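Local structure of uridylate kinase (Bacillus anthracis, 2JJX) at residues 13-18 and 164-169; 218-223 and 242-247; 148-153 and 204-209; 56-61 and 135-140. The protein catalyses the ATP-dependent phosphorylation of UMP to UDP in pyrimidine nucleotide biosynthesis and carries an allosteric nucleotide-binding site. All blocks are in the same frame, centred on the assembly; numbering follows the deposited sequence.

Interaction 1: 13-18 and 164-169; sequences KRVLIK and AILVAK
Leu-16 and Lys-18 pair with Ala-164, Leu-166 and Ala-168 as two neighbouring parallel strands, whose axes come within 4.8 Å and make an angle of 25°. Four backbone hydrogen bonds join them in the alternating parallel pattern. Leu-16 receives the N-H of Leu-166 and gives its own to Ala-164, with 3.2 Å from Leu-16 N to Ala-164 O. Lys-18 repeats this two residues on: its N gives a nearly straight bond of 2.8 Å to Leu-166 O, and its O accepts from Ala-168 N. Between these bonds, the CA of Ile-165 adds a CA-H...O contact to Leu-16 O.

Apolar contacts line both faces. On the face of Val-15, Ile-17 and Leu-166, methyl CD1 of Leu-166 bridges two side chains of the opposite strand, 3.8 Å from Val-15 CG1 and 3.9 Å from Ile-17 CG1. On the other face Leu-16 and Ile-165 lie side by side, pointing the same way, with Leu-16 CD1 3.8 Å from Ile-165 CG1. Both branches stand anti to their backbone N: Leu-16 CG at chi1 -177° and Ile-165 CG1 at -176°.

The polar ends look outside the pair. Arg-14 NH1 makes salt bridges with Glu-53 and Asp-131, while Lys-18 NZ makes a long, weak ion pair with Asp-150 OD1. The two strands are central in the sheet: 53-58 lies beyond 14-19 and 220-224 beyond 164-169, with helix 150-160 packed over the Leu-16 and Ile-165 face.

Interaction 2: 218-223 and 242-247; sequences LPAHVF and TLINDD
Pro-219 approaches the second strand first, its CB lying 4.2 Å from Leu-243 CD2 and its CA making a CA-H...O contact with Ile-244 O. At Ala-220 the antiparallel strand proper begins. This residue and Ile-244 form a hydrogen-bonded pair: Ala-220 N reaches Ile-244 O at 3.2 Å, and Ile-244 N returns a bond of 2.8 Å to Ala-220 O. Their CB atoms face each other on the same side of the sheet.

His-221 comes next, in a non-hydrogen-bonded pair with Leu-243, and supplies the main side-chain contact. With CG anti to the carbonyl carbon (chi1 -71°), the ring lies on the side of the sheet where Leu-243 also stands. Leu-243 CD2 sits over one face of the imidazole, offset toward the rim and 3.9 Å from the ring centroid, in a CH-pi contact. Leu-243 CG meets CE1 of the same ring at 3.4 Å. His-221 NE2 is hydrogen-bonded to Tyr-12 OH, outside the pair.

Val-222 closes the pairing with a second hydrogen-bonded pair, to Thr-242, through N to O bonds both ways; the bond from Thr-242 N to Val-222 O measures 2.8 Å. Val-222 CG2 also touches Ile-244 CD1. Thr-242 OG1 is engaged outside, by Tyr-189 O and Val-175 N.

With strand 164-169 running parallel on the far side of 220-224, this pairing is the one antiparallel step in the otherwise parallel order of the sheet, in a domain of the amino acid kinase family.

Interaction 3: 148-153 and 204-209; sequences TTDYPS and VMDQAA
Two helix starts meet here at their first turns, with the backbones closest between Tyr-151 and Ala-209, whose CA atoms are 4.2 Å apart. The small side chain of Ala-209 lies at this point, its CB 3.6 Å from Tyr-151 CA and also meeting the side chain of Asp-150.

One hydrogen bond joins the segments. Asp-206 N, at the N-cap position of helix 207-216, donates to Asp-150 OD2 at 3.0 Å with an N-H...O angle of 168°, using the anti lone pair of that oxygen. Asp-150 CG lies beside its own backbone N (chi1 -53°), and the carboxylate reaches across to the residue just ahead of the other helix. Met-205 folds in next to this bond: its chain bends at chi3 (-66°), which puts CE 3.8 Å from Asp-150 CB. The side chain of Asp-206 turns to Thr-148, with OD2 3.7 Å from Thr-148 CB, and makes no capping bond.

Tyr-151 completes the contact with its ring. Its edge, not its face, meets the peptide between Ala-208 and Ala-209, CD1 lying 3.6 Å from Ala-208 O, and the same CD1 touches Ala-208 CB.

Helix 150-160 leads directly into strand 164-169, and its Ser-153 packs on Leu-16 of strand 14-19 and Val-57 of strand 53-58. Helix 207-216 leads into strand 220-224, and its first residue, Gln-207, packs against Leu-211 of a second subunit.

Interaction 4: 56-61 and 135-140; sequences IVIGGG and IVIFGG
Ile-56 uses both its backbone groups on the second strand. Its N donates to Val-136 O at 2.8 Å in a rather bent bond (138° at the hydrogen), and its O accepts from Phe-138 N, also at 2.8 Å but almost straight (176°). The CA of Ile-137 points a hydrogen at the same Ile-56 O, which therefore has two partners. Beyond this point the parallel strands part: Ile-58 N and Phe-138 O are 4.1 Å apart and make no bond.

The alternate residues turn to other strands, as inner strands of a sheet do. Val-57 bonds through its backbone to Ile-17 and Leu-19, and Ile-135 to Glu-105 and Arg-107. Strand 53-58 runs on into Gly-59 to Gly-61, and strand 135-139 ends at Gly-139, followed by Gly-140, at the C-terminal end of the parallel sheet, where enzymes of the amino acid kinase family typically bind substrates; these glycines are probably part of such a site. Polar side chains meet these turns: Asn-90 ND2 bonds to Gly-59 O, Thr-87 OG1 to Gly-140 N, and Ser-111 OG lies within hydrogen-bonding reach of both Gly-139 O and Gly-140 O, which would share its one proton. The positive phi of Gly-140 (74°) is one that favours glycine.

Val-57 CG2 lies at the edge of the Phe-138 ring, 3.8 Å from its CD1, while Val-136 CG2 stands over one face of that ring. On the opposite side Ile-58 CG1 meets Ile-137 CG2 at 4.3 Å, and both side chains touch Leu-94 of helix 76-101.

How the interactions relate
Strand 14-19, the first of the chain, pairs with 164-169, so interaction 1 closes a long loop. Interaction 4 is nested inside it, joining strand 53-58 to 135-139. Helix 150-160 opens interaction 3 before that loop closes and finds its partner at 204-209 afterwards, so interactions 1 and 3 cross. Interaction 2 follows in series, setting 242-245 beside 220-224. Interactions 4, 1 and 2 thus follow one another across a single sheet: Leu-16 CD2 packs on Phe-138 CE1 between 1 and 4, and Val-167 N meets His-221 O between 1 and 2. Interaction 3 ties two helices together beside this sheet, with Thr-149 touching Gly-59 of interaction 4.

Interaction 1: 13-18 and 164-169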
# COMPACT_ATOMS: atom_id res chain seq x y z
N LYS A 13 3.18 -16.06 32.17
CA LYS A 13 4.37 -15.52 31.53
C LYS A 13 3.99 -14.43 30.52
O LYS A 13 4.75 -13.48 30.35
CB LYS A 13 5.16 -16.62 30.81
CG LYS A 13 5.38 -17.89 31.60
CD LYS A 13 6.62 -18.61 31.11
CE LYS A 13 7.78 -18.48 32.09
NZ LYS A 13 8.77 -19.57 31.88
N ARG A 14 2.86 -14.61 29.82
CA ARG A 14 2.38 -13.68 28.78
C ARG A 14 0.96 -13.24 29.07
O ARG A 14 0.09 -14.05 29.36
CB ARG A 14 2.40 -14.35 27.41
CG ARG A 14 3.31 -13.69 26.40
CD ARG A 14 2.55 -13.25 25.17
NE ARG A 14 2.88 -14.00 23.96
CZ ARG A 14 4.10 -14.42 23.62
NH1 ARG A 14 5.14 -14.22 24.42
NH2 ARG A 14 4.27 -15.07 22.48
N VAL A 15 0.70 -11.96 28.87
CA VAL A 15 -0.58 -11.39 29.26
C VAL A 15 -1.07 -10.24 28.36
O VAL A 15 -0.30 -9.43 27.89
CB VAL A 15 -0.41 -10.93 30.71
CG1 VAL A 15 -0.52 -9.42 30.83
CG2 VAL A 15 -1.32 -11.71 31.64
N LEU A 16 -2.38 -10.14 28.16
CA LEU A 16 -2.96 -9.05 27.37
C LEU A 16 -3.76 -8.20 28.31
O LEU A 16 -4.67 -8.70 28.97
CB LEU A 16 -3.93 -9.58 26.30
CG LEU A 16 -4.64 -8.67 25.28
CD1 LEU A 16 -5.52 -7.60 25.91
CD2 LEU A 16 -3.69 -8.09 24.24
N ILE A 17 -3.46 -6.91 28.35
CA ILE A 17 -4.22 -6.01 29.19
C ILE A 17 -5.24 -5.21 28.39
O ILE A 17 -4.89 -4.50 27.46
CB ILE A 17 -3.35 -5.10 29.99
CG1 ILE A 17 -2.43 -5.91 30.90
CG2 ILE A 17 -4.23 -4.16 30.78
CD1 ILE A 17 -1.21 -5.12 31.40
N LYS A 18 -6.51 -5.33 28.76
CA LYS A 18 -7.53 -4.57 28.08
C LYS A 18 -7.92 -3.41 28.98
O LYS A 18 -8.32 -3.60 30.14
CB LYS A 18 -8.74 -5.44 27.72
CG LYS A 18 -10.08 -4.77 27.91
CD LYS A 18 -10.68 -4.40 26.57
CE LYS A 18 -12.18 -4.18 26.73
NZ LYS A 18 -12.53 -2.89 27.44
N ALA A 164 -3.38 -15.24 29.72
CA ALA A 164 -4.58 -14.69 30.33
C ALA A 164 -4.89 -13.31 29.75
O ALA A 164 -4.02 -12.68 29.16
CB ALA A 164 -4.40 -14.62 31.81
N ILE A 165 -6.13 -12.86 29.88
CA ILE A 165 -6.49 -11.51 29.47
C ILE A 165 -6.98 -10.79 30.71
O ILE A 165 -7.89 -11.25 31.38
CB ILE A 165 -7.53 -11.43 28.34
CG1 ILE A 165 -7.72 -9.97 27.96
CG2 ILE A 165 -8.86 -11.91 28.80
CD1 ILE A 165 -8.93 -9.72 27.11
N LEU A 166 -6.30 -9.72 31.09
CA LEU A 166 -6.71 -8.98 32.27
C LEU A 166 -7.54 -7.80 31.79
O LEU A 166 -7.08 -6.98 31.01
CB LEU A 166 -5.50 -8.54 33.09
CG LEU A 166 -4.34 -9.53 33.22
CD1 LEU A 166 -3.10 -8.71 33.48
CD2 LEU A 166 -4.58 -10.49 34.34
N VAL A 167 -8.82 -7.84 32.12
CA VAL A 167 -9.74 -6.79 31.72
C VAL A 167 -9.95 -5.79 32.86
O VAL A 167 -10.67 -6.04 33.83
CB VAL A 167 -11.01 -7.37 31.15
CG1 VAL A 167 -10.98 -8.88 31.23
CG2 VAL A 167 -12.24 -6.80 31.83
N ALA A 168 -9.17 -4.73 32.81
CA ALA A 168 -9.23 -3.70 33.82
C ALA A 168 -10.53 -2.89 33.80
O ALA A 168 -10.90 -2.30 32.79
CB ALA A 168 -8.03 -2.78 33.69
N LYS A 169 -11.20 -2.84 34.95
CA LYS A 169 -12.43 -2.08 35.12
C LYS A 169 -12.11 -0.92 36.07
O LYS A 169 -11.14 -0.99 36.85
CB LYS A 169 -13.52 -2.95 35.77
CG LYS A 169 -14.38 -3.75 34.80
CD LYS A 169 -14.00 -3.46 33.36
CE LYS A 169 -15.14 -3.80 32.41
NZ LYS A 169 -15.95 -4.93 32.95

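Interaction 2: 218-223 and 242-247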
# COMPACT_ATOMS: atom_id res chain seq x y z
N LEU A 218 -8.90 -19.07 26.79
CA LEU A 218 -8.29 -17.90 27.40
C LEU A 218 -8.98 -17.58 28.71
O LEU A 218 -10.20 -17.46 28.79
CB LEU A 218 -8.38 -16.67 26.48
CG LEU A 218 -7.28 -15.59 26.45
CD1 LEU A 218 -7.83 -14.19 26.64
CD2 LEU A 218 -6.09 -15.83 27.34
N PRO A 219 -8.20 -17.41 29.76
CA PRO A 219 -8.84 -17.05 31.02
C PRO A 219 -8.91 -15.52 31.06
O PRO A 219 -8.05 -14.81 30.52
CB PRO A 219 -7.86 -17.57 32.09
CG PRO A 219 -6.63 -18.08 31.34
CD PRO A 219 -7.06 -18.33 29.90
N ALA A 220 -9.94 -14.98 31.71
CA ALA A 220 -10.05 -13.54 31.83
C ALA A 220 -10.11 -13.13 33.29
O ALA A 220 -10.72 -13.81 34.09
CB ALA A 220 -11.29 -13.04 31.11
N HIS A 221 -9.56 -11.96 33.60
CA HIS A 221 -9.66 -11.42 34.94
C HIS A 221 -10.33 -10.06 34.90
O HIS A 221 -9.90 -9.18 34.17
CB HIS A 221 -8.29 -11.31 35.58
CG HIS A 221 -7.70 -12.64 35.94
ND1 HIS A 221 -7.84 -13.19 37.20
CD2 HIS A 221 -6.96 -13.52 35.22
CE1 HIS A 221 -7.23 -14.36 37.23
NE2 HIS A 221 -6.68 -14.58 36.05
N VAL A 222 -11.43 -9.92 35.62
CA VAL A 222 -12.11 -8.63 35.71
C VAL A 222 -11.83 -8.10 37.12
O VAL A 222 -11.96 -8.82 38.11
CB VAL A 222 -13.61 -8.74 35.36
CG1 VAL A 222 -14.28 -7.36 35.34
CG2 VAL A 222 -13.77 -9.43 34.00
N PHE A 223 -11.32 -6.87 37.19
CA PHE A 223 -10.89 -6.35 38.48
C PHE A 223 -10.82 -4.85 38.46
O PHE A 223 -10.95 -4.24 37.41
CB PHE A 223 -9.50 -6.90 38.81
CG PHE A 223 -8.45 -6.53 37.79
CD1 PHE A 223 -8.10 -7.41 36.77
CD2 PHE A 223 -7.88 -5.27 37.80
CE1 PHE A 223 -7.20 -7.03 35.81
CE2 PHE A 223 -6.95 -4.91 36.85
CZ PHE A 223 -6.62 -5.78 35.85
N THR A 242 -12.54 -10.96 39.80
CA THR A 242 -13.23 -12.16 39.30
C THR A 242 -12.39 -12.90 38.24
O THR A 242 -11.72 -12.28 37.43
CB THR A 242 -14.63 -11.78 38.73
OG1 THR A 242 -15.54 -11.56 39.81
CG2 THR A 242 -15.12 -12.88 37.85
N LEU A 243 -12.44 -14.23 38.23
CA LEU A 243 -11.71 -15.04 37.24
C LEU A 243 -12.67 -15.82 36.39
O LEU A 243 -13.25 -16.77 36.87
CB LEU A 243 -10.84 -16.11 37.92
CG LEU A 243 -9.64 -16.69 37.15
CD1 LEU A 243 -9.30 -18.14 37.51
CD2 LEU A 243 -9.85 -16.57 35.66
N ILE A 244 -12.74 -15.50 35.10
CA ILE A 244 -13.62 -16.23 34.18
C ILE A 244 -12.91 -17.40 33.50
O ILE A 244 -11.94 -17.24 32.79
CB ILE A 244 -14.24 -15.25 33.18
CG1 ILE A 244 -14.57 -13.96 33.93
CG2 ILE A 244 -15.45 -15.89 32.53
CD1 ILE A 244 -15.65 -13.14 33.31
N ASN A 245 -13.42 -18.59 33.75
CA ASN A 245 -12.74 -19.84 33.48
C ASN A 245 -13.73 -20.85 32.91
O ASN A 245 -14.92 -20.57 32.76
CB ASN A 245 -12.39 -20.40 34.85
CG ASN A 245 -10.96 -20.84 34.97
OD1 ASN A 245 -10.36 -20.52 36.12
ND2 ASN A 245 -10.50 -21.66 34.19
N ASP A 246 -13.26 -22.08 32.78
CA ASP A 246 -14.14 -23.19 32.50
C ASP A 246 -14.21 -24.09 33.71
O ASP A 246 -14.93 -25.08 33.71
CB ASP A 246 -13.79 -23.98 31.25
CG ASP A 246 -15.03 -24.50 30.54
OD1 ASP A 246 -15.86 -25.18 31.19
OD2 ASP A 246 -15.28 -24.09 29.38
N ASP A 247 -13.61 -23.61 34.80
CA ASP A 247 -13.67 -24.26 36.12
C ASP A 247 -15.17 -24.18 36.47
O ASP A 247 -15.97 -23.89 35.60
CB ASP A 247 -12.91 -23.44 37.18
CG ASP A 247 -11.49 -23.95 37.41
OD1 ASP A 247 -11.05 -24.90 36.72
OD2 ASP A 247 -10.80 -23.36 38.27

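Interaction 3: 148-153 and 204-209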
# COMPACT_ATOMS: atom_id res chain seq x y z
N THR A 148 -16.80 -4.23 19.74
CA THR A 148 -16.29 -3.42 20.83
C THR A 148 -14.81 -3.74 21.03
O THR A 148 -14.28 -4.70 20.48
CB THR A 148 -17.06 -3.77 22.13
OG1 THR A 148 -18.45 -3.54 21.94
CG2 THR A 148 -16.56 -2.95 23.30
N THR A 149 -14.19 -3.01 21.94
CA THR A 149 -12.81 -3.26 22.33
C THR A 149 -12.60 -4.68 22.86
O THR A 149 -11.52 -5.24 22.76
CB THR A 149 -12.41 -2.24 23.43
OG1 THR A 149 -12.77 -0.92 23.03
CG2 THR A 149 -10.94 -2.29 23.74
N ASP A 150 -13.61 -5.23 23.54
CA ASP A 150 -13.51 -6.54 24.19
C ASP A 150 -13.05 -7.60 23.23
O ASP A 150 -12.10 -8.31 23.51
CB ASP A 150 -14.86 -6.98 24.76
CG ASP A 150 -15.50 -5.94 25.67
OD1 ASP A 150 -14.87 -4.90 25.97
OD2 ASP A 150 -16.64 -6.17 26.11
N TYR A 151 -13.79 -7.75 22.13
CA TYR A 151 -13.56 -8.82 21.16
C TYR A 151 -12.18 -8.86 20.54
O TYR A 151 -11.55 -9.92 20.53
CB TYR A 151 -14.63 -8.80 20.06
CG TYR A 151 -14.48 -9.93 19.07
CD1 TYR A 151 -14.94 -11.21 19.38
CD2 TYR A 151 -13.71 -9.78 17.93
CE1 TYR A 151 -14.68 -12.30 18.57
CE2 TYR A 151 -13.44 -10.86 17.10
CZ TYR A 151 -13.95 -12.11 17.41
OH TYR A 151 -13.74 -13.18 16.55
N PRO A 152 -11.74 -7.76 19.91
CA PRO A 152 -10.41 -7.73 19.31
C PRO A 152 -9.30 -7.99 20.29
O PRO A 152 -8.16 -8.26 19.91
CB PRO A 152 -10.29 -6.26 18.86
CG PRO A 152 -11.68 -5.73 18.78
CD PRO A 152 -12.63 -6.82 19.20
N SER A 153 -9.56 -7.63 21.53
CA SER A 153 -8.53 -7.71 22.54
C SER A 153 -8.39 -9.17 22.91
O SER A 153 -7.27 -9.64 23.08
CB SER A 153 -8.85 -6.81 23.74
OG SER A 153 -9.89 -7.40 24.50
N VAL A 204 -21.04 -8.34 31.20
CA VAL A 204 -19.74 -7.95 31.73
C VAL A 204 -18.77 -7.62 30.61
O VAL A 204 -17.99 -6.67 30.70
CB VAL A 204 -19.16 -9.11 32.58
CG1 VAL A 204 -17.81 -8.74 33.09
CG2 VAL A 204 -20.10 -9.48 33.73
N MET A 205 -18.81 -8.45 29.58
CA MET A 205 -18.00 -8.30 28.38
C MET A 205 -18.78 -8.92 27.22
O MET A 205 -19.64 -9.75 27.43
CB MET A 205 -16.63 -8.99 28.57
CG MET A 205 -16.34 -10.15 27.62
SD MET A 205 -14.67 -10.82 27.88
CE MET A 205 -13.67 -9.44 27.37
N ASP A 206 -18.55 -8.45 26.00
CA ASP A 206 -19.20 -8.97 24.80
C ASP A 206 -19.43 -10.47 24.89
O ASP A 206 -18.54 -11.21 25.27
CB ASP A 206 -18.29 -8.73 23.60
CG ASP A 206 -18.86 -7.78 22.61
OD1 ASP A 206 -20.08 -7.54 22.67
OD2 ASP A 206 -18.11 -7.29 21.74
N GLN A 207 -20.60 -10.92 24.45
CA GLN A 207 -20.83 -12.35 24.32
C GLN A 207 -19.78 -12.89 23.34
O GLN A 207 -19.09 -13.88 23.62
CB GLN A 207 -22.25 -12.61 23.80
CG GLN A 207 -23.32 -12.33 24.85
CD GLN A 207 -24.75 -12.72 24.45
OE1 GLN A 207 -24.98 -13.79 23.87
NE2 GLN A 207 -25.71 -11.93 24.91
N ALA A 208 -19.63 -12.22 22.20
CA ALA A 208 -18.71 -12.69 21.16
C ALA A 208 -17.27 -12.85 21.68
O ALA A 208 -16.55 -13.77 21.28
CB ALA A 208 -18.73 -11.79 19.95
N ALA A 209 -16.88 -11.95 22.57
CA ALA A 209 -15.53 -11.97 23.11
C ALA A 209 -15.40 -13.12 24.11
O ALA A 209 -14.42 -13.86 24.11
CB ALA A 209 -15.19 -10.65 23.74

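Interaction 4: 56-61 and 135-140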
# COMPACT_ATOMS: atom_id res chain seq x y z
N ILE A 56 -1.02 -4.58 25.11
CA ILE A 56 -2.09 -3.72 25.62
C ILE A 56 -3.07 -3.35 24.53
O ILE A 56 -2.66 -3.06 23.40
CB ILE A 56 -1.50 -2.48 26.32
CG1 ILE A 56 -0.39 -2.88 27.30
CG2 ILE A 56 -2.58 -1.59 26.93
CD1 ILE A 56 0.12 -1.75 28.15
N VAL A 57 -4.36 -3.38 24.85
CA VAL A 57 -5.41 -2.96 23.92
C VAL A 57 -6.25 -1.86 24.60
O VAL A 57 -6.76 -2.04 25.69
CB VAL A 57 -6.25 -4.15 23.43
CG1 VAL A 57 -7.45 -3.68 22.66
CG2 VAL A 57 -5.41 -5.05 22.55
N ILE A 58 -6.24 -0.66 24.01
CA ILE A 58 -6.98 0.47 24.59
C ILE A 58 -8.22 0.79 23.76
O ILE A 58 -8.21 0.66 22.55
CB ILE A 58 -6.11 1.76 24.73
CG1 ILE A 58 -4.64 1.46 24.49
CG2 ILE A 58 -6.29 2.44 26.09
CD1 ILE A 58 -3.75 2.42 25.23
N GLY A 59 -9.25 1.31 24.42
CA GLY A 59 -10.45 1.76 23.75
C GLY A 59 -10.30 3.23 23.39
O GLY A 59 -9.33 3.86 23.81
N GLY A 60 -11.22 3.78 22.60
CA GLY A 60 -11.12 5.18 22.23
C GLY A 60 -12.16 6.07 22.86
O GLY A 60 -12.48 7.12 22.36
N GLY A 61 -12.72 5.59 23.95
CA GLY A 61 -13.83 6.26 24.61
C GLY A 61 -13.67 7.68 25.16
O GLY A 61 -14.64 8.41 25.33
N ILE A 135 7.32 -4.17 25.10
CA ILE A 135 5.94 -3.93 25.46
C ILE A 135 5.25 -3.59 24.15
O ILE A 135 5.74 -2.75 23.40
CB ILE A 135 5.81 -2.80 26.44
CG1 ILE A 135 6.57 -3.14 27.72
CG2 ILE A 135 4.34 -2.50 26.68
CD1 ILE A 135 6.50 -2.04 28.77
N VAL A 136 4.17 -4.30 23.84
CA VAL A 136 3.44 -4.02 22.62
C VAL A 136 2.04 -3.49 22.81
O VAL A 136 1.29 -3.98 23.66
CB VAL A 136 3.59 -5.05 21.49
CG1 VAL A 136 4.62 -6.13 21.78
CG2 VAL A 136 2.28 -5.56 21.03
N ILE A 137 1.73 -2.44 22.07
CA ILE A 137 0.42 -1.82 22.13
C ILE A 137 -0.28 -1.97 20.80
O ILE A 137 0.31 -1.73 19.75
CB ILE A 137 0.50 -0.35 22.53
CG1 ILE A 137 1.36 -0.20 23.80
CG2 ILE A 137 -0.90 0.22 22.73
CD1 ILE A 137 1.28 1.18 24.44
N PHE A 138 -1.53 -2.40 20.88
CA PHE A 138 -2.34 -2.61 19.71
C PHE A 138 -3.42 -1.53 19.61
O PHE A 138 -4.25 -1.37 20.52
CB PHE A 138 -3.00 -3.97 19.81
CG PHE A 138 -2.02 -5.11 19.89
CD1 PHE A 138 -2.04 -5.98 20.97
CD2 PHE A 138 -1.21 -5.42 18.81
CE1 PHE A 138 -1.23 -7.06 21.00
CE2 PHE A 138 -0.45 -6.56 18.80
CZ PHE A 138 -0.42 -7.35 19.91
N GLY A 139 -3.39 -0.82 18.49
CA GLY A 139 -4.34 0.24 18.18
C GLY A 139 -5.18 -0.10 16.97
O GLY A 139 -4.76 -0.89 16.14
N GLY A 140 -6.35 0.51 16.87
CA GLY A 140 -7.27 0.29 15.77
C GLY A 140 -7.96 -1.05 15.89
O GLY A 140 -8.40 -1.63 14.91